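Local coordinates for protein neutral ceramidase (Pseudomonas aeruginosa, PDB 2ZWS) that cleaves the N-acyl bond of ceramides to give sphingosine and free fatty acid, and also runs the reverse synthesis, with one zinc ion bound per subunit, at residues 43-48 with 196-201; 98-103 with 206-211; 224-229 with 275-280. All blocks are in the same frame, centred on the assembly; numbering follows the deposited sequence.

Contact 1: 43-48 with 196-201; sequences RAFVIE and GAISWF
A197 meets F45 through its backbone: A197 O lies 3.7 Å from F45 CZ, approaching the ring obliquely. The methyl group of A197 turns to the other side of its strand, where W227 of the helix 218-231 covers it. I198 then makes the main contact. Its CG1 methylene sits over the middle of the F45 ring, 3.6 Å from the ring centroid and 9° off the ring normal, a CH-pi contact with the face. CD1 continues across the same face toward the root of the side chain and comes within 3.8 Å of F45 CG. I198 places CG1 beside its own backbone N (chi1 -54°), and a nearly extended second torsion carries CD1 onward over the phenyl group. The other branch, CG2, runs along the strand and lies 3.5 Å above the indole plane of W200, offset toward the rim, so one isoleucine covers two aromatic faces. S199 turns to the side that faces F241 and M182. W200, back on the side of I198, packs on L185 and A242. At F201 the chain leaves the strand, and F201 O accepts a hydrogen bond from K220 NZ.

F45 and I198 reach toward each other from opposite directions, and their CA atoms are 8.8 Å apart. The two strands are therefore not paired neighbours: F45 bonds through its backbone to Y58, while strand 194-200 pairs with 181-189 and 238-242. F187 and A240 also touch the F45 side chain, and the side chain of N60, an inferred substrate-binding residue, is about 5 Å away. F45 and I198 thus join unpaired strands of one mixed sheet, consistent with the sheet curling so that their side chains meet across its interior in the ceramidase N-terminal domain.

Contact 2: 98-103 with 206-211; sequences THSGPG and TSMTNA
H99 and T206 pack against each other beside the zinc site, in two loops that each contain an ST turn. In one turn T98 OG1 accepts from S100 N; in the other T209 OG1 accepts from A211 N. The tight part is the histidine ring. T206 CG2 stands over its centre, 3.4 Å from the centroid and 9° off the normal, in a CH-pi contact that touches all five ring atoms almost evenly. The two side chains lie side by side and point the same way; T206 sets CG2 beside its backbone N, turning the methyl and not the hydroxyl onto the ring. H99 ND1 is hydrogen-bonded to the carbonyl oxygen of H97, and the H99 backbone bonds to S205. H97 and H204 bind the zinc ion, and the H99 side chain comes within about 4 Å of the metal, which places the pair in what is probably the second shell of the site.

Past H99 the fit is looser and water takes over. S100 OG meets M208 most closely at CB, 3.3 Å away, and otherwise reaches the facing loop through two waters. The first, 2.7 Å from S100 OG, is hydrogen-bonded to M208 O and receives a weak bond from H99 N. M208 O also bonds to Y26 OH, and D218 holds this loop through the backbone N of S207 and M208. The second water also lies 2.7 Å from S100 OG and donates to T209 O at 2.8 Å.

Contact 3: 224-229 with 275-280; sequences SYHWEH and RQFAKA
F277, H226 and W227 each carry CG trans to their own backbone nitrogen, F277 with chi1 164°, and this swings the phenyl ring of one helix between the two aromatic side chains of the other. H226 comes edge first onto a face of F277: its CD2 stands 3.5 Å above the phenyl plane, offset toward the rim, and is 3.5 Å from F277 CD2. The planes meet at 85°, with centroids 4.7 Å apart. F277 in turn offers its own edge to W227. F277 CE1 points down on the five-membered ring of the indole, 3.5 Å from W227 CG, again nearly perpendicular. The result is two T-shaped pairs in series, with F277 serving as face for one partner and as edge for the other. Further along, the six-membered part of W227 reaches A280, where CZ3 meets the methyl CB at 3.8 Å.

Burial deepens along this row. H226 and F277 are partly exposed, and H226 ND1 is hydrogen-bonded to D230 OD1 on its own helix. W227 and A280 are buried: both pack on F241, while W227 also touches L194, and A280 reaches S199 and M182. The axes of the two short helical segments pass 9.7 Å apart at 53°. The arrangement is an aromatic cluster between two helices that lie together on one side of the mixed sheet, an alpha/beta layer packing in the N-terminal domain of neutral ceramidase.

How the contacts relate
All three contacts lie in the N-terminal ceramidase domain. Contacts 1 and 2 interleave along the chain, in the order 43-48, 98-103, 196-201, 206-211; contact 3 follows both. Contact 1 lies within the large curled sheet and contact 3 on the helices packed against it, with centres 14 Å apart. They touch directly: R43 NE forms a 2.8 Å salt bridge with E228 OE1. Contact 2 stands apart, its centre 24 Å from that of contact 1 and 20 Å from that of contact 3, beside the zinc site. One continuous chain from strand 194-200 through the loop to helix 218-231 thus joins sheet, metal-site loops and helical layer.

Contact 1: 43-48 with 196-201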
# COMPACT_ATOMS: atom_id res chain seq x y z
N ARG A 43 8.29 2.20 -3.79
CA ARG A 43 9.70 1.86 -3.53
C ARG A 43 10.02 0.67 -4.42
O ARG A 43 9.42 -0.40 -4.27
CB ARG A 43 9.87 1.50 -2.05
CG ARG A 43 9.83 2.72 -1.11
CD ARG A 43 9.86 2.33 0.37
NE ARG A 43 9.94 3.50 1.25
CZ ARG A 43 8.88 4.16 1.72
NH1 ARG A 43 7.66 3.75 1.39
NH2 ARG A 43 9.03 5.23 2.51
N ALA A 44 10.93 0.87 -5.36
CA ALA A 44 11.25 -0.12 -6.39
C ALA A 44 12.60 -0.73 -6.17
O ALA A 44 13.58 -0.01 -5.85
CB ALA A 44 11.22 0.53 -7.78
N PHE A 45 12.68 -2.04 -6.42
CA PHE A 45 13.91 -2.80 -6.20
C PHE A 45 14.14 -3.58 -7.47
O PHE A 45 13.42 -4.54 -7.75
CB PHE A 45 13.75 -3.77 -5.02
CG PHE A 45 13.46 -3.08 -3.72
CD1 PHE A 45 12.18 -2.56 -3.46
CD2 PHE A 45 14.47 -2.88 -2.77
CE1 PHE A 45 11.91 -1.91 -2.26
CE2 PHE A 45 14.20 -2.22 -1.56
CZ PHE A 45 12.92 -1.75 -1.30
N VAL A 46 15.11 -3.13 -8.24
CA VAL A 46 15.50 -3.83 -9.46
C VAL A 46 16.63 -4.76 -9.12
O VAL A 46 17.59 -4.32 -8.48
CB VAL A 46 15.99 -2.81 -10.56
CG1 VAL A 46 16.47 -3.56 -11.78
CG2 VAL A 46 14.86 -1.89 -10.96
N ILE A 47 16.53 -6.03 -9.53
CA ILE A 47 17.61 -6.99 -9.28
C ILE A 47 18.02 -7.63 -10.58
O ILE A 47 17.17 -8.05 -11.36
CB ILE A 47 17.15 -8.11 -8.31
CG1 ILE A 47 16.56 -7.51 -7.02
CG2 ILE A 47 18.31 -9.07 -7.99
CD1 ILE A 47 15.83 -8.54 -6.18
N GLU A 48 19.32 -7.71 -10.82
CA GLU A 48 19.81 -8.33 -12.04
C GLU A 48 20.85 -9.37 -11.69
O GLU A 48 21.67 -9.17 -10.80
CB GLU A 48 20.54 -7.33 -12.93
CG GLU A 48 19.79 -6.16 -13.42
CD GLU A 48 20.44 -5.57 -14.66
OE1 GLU A 48 21.70 -5.41 -14.71
OE2 GLU A 48 19.69 -5.24 -15.60
N GLY A 196 19.66 -1.04 1.27
CA GLY A 196 18.20 -1.03 1.32
C GLY A 196 17.75 -2.40 1.79
O GLY A 196 18.58 -3.32 1.96
N ALA A 197 16.44 -2.55 1.96
CA ALA A 197 15.89 -3.79 2.49
C ALA A 197 14.40 -3.87 2.22
O ALA A 197 13.71 -2.85 2.19
CB ALA A 197 16.17 -3.90 3.98
N ILE A 198 13.93 -5.10 2.09
CA ILE A 198 12.49 -5.37 2.06
C ILE A 198 12.17 -6.29 3.24
O ILE A 198 12.77 -7.36 3.38
CB ILE A 198 12.05 -6.08 0.74
CG1 ILE A 198 12.50 -5.29 -0.52
CG2 ILE A 198 10.52 -6.34 0.76
CD1 ILE A 198 12.51 -6.16 -1.78
N SER A 199 11.24 -5.85 4.08
CA SER A 199 10.71 -6.66 5.20
C SER A 199 9.30 -7.17 4.85
O SER A 199 8.46 -6.40 4.38
CB SER A 199 10.62 -5.80 6.48
OG SER A 199 9.67 -6.32 7.40
N TRP A 200 9.05 -8.47 5.06
CA TRP A 200 7.70 -9.02 4.87
C TRP A 200 7.18 -9.49 6.22
O TRP A 200 7.82 -10.32 6.90
CB TRP A 200 7.70 -10.24 3.94
CG TRP A 200 7.93 -9.93 2.50
CD1 TRP A 200 6.98 -9.64 1.57
CD2 TRP A 200 9.19 -9.94 1.80
NE1 TRP A 200 7.56 -9.44 0.33
CE2 TRP A 200 8.92 -9.63 0.44
CE3 TRP A 200 10.53 -10.19 2.19
CZ2 TRP A 200 9.91 -9.55 -0.54
CZ3 TRP A 200 11.54 -10.10 1.19
CH2 TRP A 200 11.21 -9.78 -0.16
N PHE A 201 6.04 -8.96 6.61
CA PHE A 201 5.43 -9.32 7.90
C PHE A 201 3.94 -8.97 7.83
O PHE A 201 3.61 -7.88 7.38
CB PHE A 201 6.08 -8.57 9.06
CG PHE A 201 5.39 -8.79 10.37
CD1 PHE A 201 4.59 -7.79 10.91
CD2 PHE A 201 5.57 -9.98 11.10
CE1 PHE A 201 3.92 -7.97 12.12
CE2 PHE A 201 4.88 -10.19 12.32
CZ PHE A 201 4.07 -9.18 12.84

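Contact 2: 98-103 with 206-211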
# COMPACT_ATOMS: atom_id res chain seq x y z
N THR A 98 -2.22 0.23 3.63
CA THR A 98 -2.65 1.41 4.40
C THR A 98 -4.10 1.75 4.08
O THR A 98 -4.50 1.68 2.90
CB THR A 98 -1.75 2.65 4.15
OG1 THR A 98 -2.32 3.79 4.80
CG2 THR A 98 -1.58 2.96 2.66
N HIS A 99 -4.85 2.18 5.09
CA HIS A 99 -6.24 2.56 4.89
C HIS A 99 -6.41 4.07 4.91
O HIS A 99 -7.54 4.56 5.03
CB HIS A 99 -7.11 1.89 5.96
CG HIS A 99 -7.28 0.42 5.76
ND1 HIS A 99 -6.22 -0.44 5.55
CD2 HIS A 99 -8.38 -0.36 5.76
CE1 HIS A 99 -6.67 -1.67 5.43
NE2 HIS A 99 -7.98 -1.64 5.52
N SER A 100 -5.31 4.81 4.73
CA SER A 100 -5.34 6.26 4.85
C SER A 100 -4.89 6.98 3.61
O SER A 100 -4.32 8.08 3.72
CB SER A 100 -4.48 6.71 6.02
OG SER A 100 -5.02 6.18 7.24
N GLY A 101 -5.14 6.39 2.44
CA GLY A 101 -4.92 7.12 1.17
C GLY A 101 -6.23 7.40 0.45
O GLY A 101 -7.24 6.75 0.71
N PRO A 102 -6.22 8.38 -0.47
CA PRO A 102 -7.38 8.66 -1.33
C PRO A 102 -7.72 7.46 -2.21
O PRO A 102 -6.82 6.81 -2.75
CB PRO A 102 -6.92 9.87 -2.16
CG PRO A 102 -5.43 9.79 -2.17
CD PRO A 102 -5.06 9.23 -0.80
N GLY A 103 -9.01 7.17 -2.35
CA GLY A 103 -9.47 6.05 -3.18
C GLY A 103 -9.82 6.43 -4.61
O GLY A 103 -9.51 7.55 -5.07
N THR A 206 -3.75 -0.35 9.70
CA THR A 206 -5.02 0.30 10.07
C THR A 206 -4.87 1.01 11.40
O THR A 206 -5.85 1.23 12.11
CB THR A 206 -6.14 -0.76 10.22
OG1 THR A 206 -5.68 -1.82 11.07
CG2 THR A 206 -6.54 -1.35 8.87
N SER A 207 -3.64 1.34 11.78
CA SER A 207 -3.45 2.10 13.02
C SER A 207 -4.14 3.46 12.99
O SER A 207 -4.61 3.94 14.01
CB SER A 207 -1.96 2.26 13.33
OG SER A 207 -1.37 0.99 13.56
N MET A 208 -4.14 4.12 11.81
CA MET A 208 -4.92 5.34 11.62
C MET A 208 -6.33 4.89 11.26
O MET A 208 -6.53 4.13 10.30
CB MET A 208 -4.34 6.18 10.48
CG MET A 208 -2.90 6.69 10.69
SD MET A 208 -2.67 7.70 12.17
CE MET A 208 -3.81 9.06 11.87
N THR A 209 -7.30 5.32 12.07
CA THR A 209 -8.65 4.80 12.01
C THR A 209 -9.52 5.52 10.99
O THR A 209 -9.07 6.49 10.34
CB THR A 209 -9.37 4.88 13.38
OG1 THR A 209 -9.66 6.26 13.65
CG2 THR A 209 -8.50 4.28 14.51
N ASN A 210 -10.76 5.07 10.85
CA ASN A 210 -11.72 5.71 9.95
C ASN A 210 -12.15 7.12 10.37
O ASN A 210 -12.86 7.78 9.62
CB ASN A 210 -12.95 4.80 9.62
CG ASN A 210 -13.87 4.56 10.81
OD1 ASN A 210 -14.82 3.75 10.70
ND2 ASN A 210 -13.62 5.21 11.93
N ALA A 211 -11.69 7.56 11.54
CA ALA A 211 -11.90 8.93 12.01
C ALA A 211 -10.86 9.92 11.48
O ALA A 211 -11.03 11.15 11.60
CB ALA A 211 -11.90 8.98 13.53
O HOH W 1 -5.05 3.54 7.94
O HOH W 2 -7.42 6.96 8.14

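Contact 3: 224-229 with 275-280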
# COMPACT_ATOMS: atom_id res chain seq x y z
N SER A 224 9.12 2.32 7.35
CA SER A 224 10.01 2.70 6.24
C SER A 224 10.64 4.06 6.51
O SER A 224 11.86 4.27 6.34
CB SER A 224 9.25 2.80 4.92
OG SER A 224 8.71 1.54 4.52
N TYR A 225 9.81 5.02 6.93
CA TYR A 225 10.28 6.39 7.15
C TYR A 225 11.29 6.36 8.29
O TYR A 225 12.34 6.99 8.19
CB TYR A 225 9.11 7.27 7.57
CG TYR A 225 9.50 8.68 7.95
CD1 TYR A 225 9.62 9.05 9.29
CD2 TYR A 225 9.72 9.66 6.96
CE1 TYR A 225 9.97 10.36 9.63
CE2 TYR A 225 10.06 10.95 7.31
CZ TYR A 225 10.20 11.28 8.64
OH TYR A 225 10.51 12.59 9.01
N HIS A 226 10.99 5.65 9.38
CA HIS A 226 11.94 5.63 10.49
C HIS A 226 13.31 5.10 10.00
O HIS A 226 14.36 5.66 10.33
CB HIS A 226 11.38 4.79 11.64
CG HIS A 226 12.27 4.75 12.84
ND1 HIS A 226 12.50 5.86 13.63
CD2 HIS A 226 12.99 3.74 13.39
CE1 HIS A 226 13.32 5.53 14.62
NE2 HIS A 226 13.63 4.25 14.50
N TRP A 227 13.31 4.02 9.22
CA TRP A 227 14.59 3.49 8.73
C TRP A 227 15.32 4.47 7.81
O TRP A 227 16.53 4.71 7.96
CB TRP A 227 14.38 2.15 8.01
CG TRP A 227 15.59 1.23 8.06
CD1 TRP A 227 16.92 1.58 8.21
CD2 TRP A 227 15.57 -0.20 7.92
NE1 TRP A 227 17.71 0.44 8.20
CE2 TRP A 227 16.91 -0.66 8.02
CE3 TRP A 227 14.55 -1.14 7.74
CZ2 TRP A 227 17.24 -2.02 7.95
CZ3 TRP A 227 14.89 -2.50 7.66
CH2 TRP A 227 16.22 -2.92 7.76
N GLU A 228 14.59 4.99 6.81
CA GLU A 228 15.18 5.86 5.80
C GLU A 228 15.62 7.22 6.35
O GLU A 228 16.71 7.73 5.99
CB GLU A 228 14.20 6.09 4.66
CG GLU A 228 13.90 4.82 3.89
CD GLU A 228 12.70 4.91 2.94
OE1 GLU A 228 12.55 3.96 2.12
OE2 GLU A 228 11.92 5.90 3.02
N HIS A 229 14.79 7.80 7.21
CA HIS A 229 14.96 9.18 7.68
C HIS A 229 15.67 9.26 9.03
O HIS A 229 16.49 10.15 9.22
CB HIS A 229 13.60 9.86 7.76
CG HIS A 229 13.64 11.30 8.19
ND1 HIS A 229 13.55 11.67 9.51
CD2 HIS A 229 13.71 12.45 7.48
CE1 HIS A 229 13.59 12.99 9.60
NE2 HIS A 229 13.68 13.49 8.38
N ARG A 275 7.73 -1.37 16.24
CA ARG A 275 7.87 -2.80 16.57
C ARG A 275 8.31 -3.60 15.34
O ARG A 275 9.22 -4.44 15.43
CB ARG A 275 6.57 -3.36 17.15
CG ARG A 275 6.29 -2.81 18.54
CD ARG A 275 4.98 -3.29 19.09
NE ARG A 275 4.67 -2.55 20.31
CZ ARG A 275 3.61 -2.74 21.08
NH1 ARG A 275 2.70 -3.68 20.80
NH2 ARG A 275 3.44 -1.97 22.16
N GLN A 276 7.76 -3.24 14.19
CA GLN A 276 8.15 -3.90 12.92
C GLN A 276 9.56 -3.52 12.53
O GLN A 276 10.36 -4.38 12.15
CB GLN A 276 7.19 -3.55 11.79
CG GLN A 276 5.80 -4.12 12.03
CD GLN A 276 4.82 -3.65 11.00
OE1 GLN A 276 4.77 -4.20 9.92
NE2 GLN A 276 4.07 -2.60 11.32
N PHE A 277 9.86 -2.23 12.61
CA PHE A 277 11.18 -1.75 12.30
C PHE A 277 12.24 -2.48 13.13
O PHE A 277 13.27 -2.90 12.60
CB PHE A 277 11.34 -0.24 12.56
CG PHE A 277 12.77 0.17 12.61
CD1 PHE A 277 13.51 0.29 11.45
CD2 PHE A 277 13.42 0.30 13.83
CE1 PHE A 277 14.90 0.58 11.48
CE2 PHE A 277 14.78 0.60 13.88
CZ PHE A 277 15.53 0.73 12.71
N ALA A 278 12.00 -2.59 14.44
CA ALA A 278 13.05 -3.10 15.33
C ALA A 278 13.41 -4.53 14.95
O ALA A 278 14.58 -4.90 14.90
CB ALA A 278 12.65 -2.99 16.78
N LYS A 279 12.39 -5.31 14.61
CA LYS A 279 12.63 -6.69 14.20
C LYS A 279 13.35 -6.77 12.86
O LYS A 279 14.26 -7.60 12.69
CB LYS A 279 11.33 -7.52 14.21
CG LYS A 279 11.56 -9.05 14.04
CD LYS A 279 12.30 -9.60 15.27
CE LYS A 279 12.59 -11.08 15.21
NZ LYS A 279 13.02 -11.42 16.60
N ALA A 280 12.95 -5.92 11.90
CA ALA A 280 13.57 -5.93 10.56
C ALA A 280 15.03 -5.57 10.67
O ALA A 280 15.88 -6.20 10.06
CB ALA A 280 12.85 -4.96 9.63